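Local coordinates for protein Diedel (Drosophila melanogaster, PDB 3ZZO), which acts as a secreted cytokine that promotes survival of Sindbis virus infection by suppressing the immune deficiency pathway, at residues S5-E10 against V86-F91. Residues are numbered along the deposited sequence; the frame is centred on the assembly and turned at random.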
loop_
_atom_site.group_PDB
_atom_site.type_symbol
_atom_site.label_atom_id
_atom_site.label_comp_id
_atom_site.label_asym_id
_atom_site.label_seq_id
_atom_site.Cartn_x
_atom_site.Cartn_y
_atom_site.Cartn_z
ATOM N N SER A 5 10.272 -2.751 0.565
ATOM C CA SER A 5 9.669 -1.452 0.833
ATOM C C SER A 5 8.148 -1.545 0.726
ATOM O O SER A 5 7.629 -2.236 -0.155
ATOM C CB SER A 5 10.183 -0.379 -0.135
ATOM O OG SER A 5 11.553 -0.149 0.092
ATOM N N ARG A 6 7.469 -0.856 1.643
ATOM C CA ARG A 6 6.016 -0.722 1.613
ATOM C C ARG A 6 5.638 0.569 2.300
ATOM O O ARG A 6 6.521 1.248 2.866
ATOM C CB ARG A 6 5.324 -1.930 2.179
ATOM C CG ARG A 6 5.587 -2.245 3.617
ATOM C CD ARG A 6 5.355 -3.721 4.011
ATOM N NE ARG A 6 5.663 -3.981 5.372
ATOM C CZ ARG A 6 5.039 -4.907 6.071
ATOM N NH1 ARG A 6 4.019 -5.651 5.554
ATOM N NH2 ARG A 6 5.373 -5.064 7.334
ATOM N N GLU A 7 4.393 0.979 2.234
ATOM C CA GLU A 7 3.929 2.164 2.949
ATOM C C GLU A 7 2.720 1.826 3.771
ATOM O O GLU A 7 1.815 1.120 3.335
ATOM C CB GLU A 7 3.577 3.333 2.017
ATOM C CG GLU A 7 4.762 4.052 1.442
ATOM C CD GLU A 7 4.373 5.206 0.567
ATOM O OE1 GLU A 7 3.239 5.298 0.092
ATOM O OE2 GLU A 7 5.296 6.051 0.323
ATOM N N LEU A 8 2.683 2.389 4.962
ATOM C CA LEU A 8 1.509 2.390 5.837
ATOM C C LEU A 8 0.768 3.685 5.616
ATOM O O LEU A 8 1.339 4.764 5.842
ATOM C CB LEU A 8 1.968 2.355 7.321
ATOM C CG LEU A 8 2.943 1.236 7.795
ATOM C CD1 LEU A 8 3.610 1.608 9.110
ATOM C CD2 LEU A 8 2.229 -0.096 7.862
ATOM N N VAL A 9 -0.465 3.636 5.162
ATOM C CA VAL A 9 -1.238 4.801 4.831
ATOM C C VAL A 9 -2.485 4.874 5.683
ATOM O O VAL A 9 -3.247 3.904 5.766
ATOM C CB VAL A 9 -1.639 4.793 3.349
ATOM C CG1 VAL A 9 -2.425 6.054 2.964
ATOM C CG2 VAL A 9 -0.423 4.622 2.444
ATOM N N GLU A 10 -2.692 6.012 6.349
ATOM C CA GLU A 10 -3.937 6.291 7.057
ATOM C C GLU A 10 -4.674 7.355 6.273
ATOM O O GLU A 10 -4.077 8.324 5.805
ATOM C CB GLU A 10 -3.676 6.801 8.482
ATOM C CG GLU A 10 -3.030 5.789 9.360
ATOM C CD GLU A 10 -2.888 6.299 10.804
ATOM O OE1 GLU A 10 -3.460 7.354 11.199
ATOM O OE2 GLU A 10 -2.108 5.657 11.558
ATOM N N VAL A 86 1.363 9.016 5.997
ATOM C CA VAL A 86 2.066 7.999 5.242
ATOM C C VAL A 86 3.402 7.712 5.905
ATOM O O VAL A 86 4.152 8.649 6.203
ATOM C CB VAL A 86 2.334 8.447 3.783
ATOM C CG1 VAL A 86 3.043 7.345 2.975
ATOM C CG2 VAL A 86 1.022 8.836 3.086
ATOM N N THR A 87 3.664 6.453 6.183
ATOM C CA THR A 87 4.932 6.013 6.766
ATOM C C THR A 87 5.597 5.037 5.818
ATOM O O THR A 87 5.013 4.025 5.438
ATOM C CB THR A 87 4.737 5.355 8.138
ATOM O OG1 THR A 87 3.969 6.244 8.960
ATOM C CG2 THR A 87 6.079 5.012 8.773
ATOM N N ARG A 88 6.831 5.353 5.456
ATOM C CA ARG A 88 7.624 4.480 4.581
ATOM C C ARG A 88 8.338 3.428 5.390
ATOM O O ARG A 88 9.057 3.720 6.349
ATOM C CB ARG A 88 8.622 5.294 3.798
ATOM C CG ARG A 88 7.988 6.358 2.924
ATOM C CD ARG A 88 8.996 7.229 2.214
ATOM N NE ARG A 88 9.725 8.060 3.153
ATOM C CZ ARG A 88 10.415 9.145 2.811
ATOM N NH1 ARG A 88 10.480 9.560 1.543
ATOM N NH2 ARG A 88 11.015 9.851 3.778
ATOM N N LEU A 89 8.133 2.161 5.038
ATOM C CA LEU A 89 8.820 1.022 5.667
ATOM C C LEU A 89 9.771 0.396 4.654
ATOM O O LEU A 89 9.483 0.314 3.478
ATOM C CB LEU A 89 7.803 -0.011 6.129
ATOM C CG LEU A 89 6.722 0.482 7.072
ATOM C CD1 LEU A 89 5.805 -0.669 7.474
ATOM C CD2 LEU A 89 7.285 1.108 8.348
ATOM N N PRO A 90 10.911 -0.108 5.119
ATOM C CA PRO A 90 11.432 -0.051 6.501
ATOM C C PRO A 90 11.696 1.381 6.923
ATOM O O PRO A 90 12.253 2.201 6.177
ATOM C CB PRO A 90 12.747 -0.862 6.414
ATOM C CG PRO A 90 13.152 -0.736 5.027
ATOM C CD PRO A 90 11.868 -0.785 4.227
ATOM N N PHE A 91 11.321 1.705 8.155
ATOM C CA PHE A 91 11.384 3.075 8.615
ATOM C C PHE A 91 12.796 3.477 9.066
ATOM O O PHE A 91 13.262 4.572 8.754
ATOM C CB PHE A 91 10.378 3.339 9.719
ATOM C CG PHE A 91 10.378 4.763 10.147
ATOM C CD1 PHE A 91 9.728 5.705 9.402
ATOM C CD2 PHE A 91 11.107 5.173 11.260
ATOM C CE1 PHE A 91 9.790 7.046 9.743
ATOM C CE2 PHE A 91 11.180 6.502 11.601
ATOM C CZ PHE A 91 10.516 7.455 10.848
HETATM O O HOH W 1 1.225 5.923 8.523
#
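This is an antiparallel strand pairing at one margin of the sheet, where the end of outermost strand 81-89 runs along strand 6-13. Two hydrogen-bonded pairs hold it, R6 with L89 and L8 with T87. The N-H of L8 gives the T87 carbonyl an in-plane bond of 2.9 Å, and T87 N returns one to L8 O. L89 N likewise donates in plane to R6 O. R6 N instead reaches L89 O, the carbonyl of the cis peptide to P90, from 32° above the carbonyl plane. Strand 31-35 pairs with the other edge of strand 6-13. The antiparallel sheet with helix 69-75 over it is the ferredoxin-like subdomain SD1. The R6, L8, T87 and L89 side chains share one face. L8 and L89 cross there at about a right angle, and L89 CD1 presses on L8 CG at 3.5 Å, tighter than usual. R6 CG takes the crowded position between backbone N and carbonyl carbon (chi1 62°). Its extended chain brings NE to 3.9 Å from L89 CD1, while NH1 is hydrogen-bonded to Q42 OE1. On the face of E7, V9, V86 and R88, the extended E7 chain lays its carboxylate against V86, E7 CD 3.5 Å from V86 CG1. E7 OE1 accepts a weak hydrogen bond from S69 N. A water bridges L8 O, to which it donates, and T87 OG1, 2.8 Å from the water oxygen.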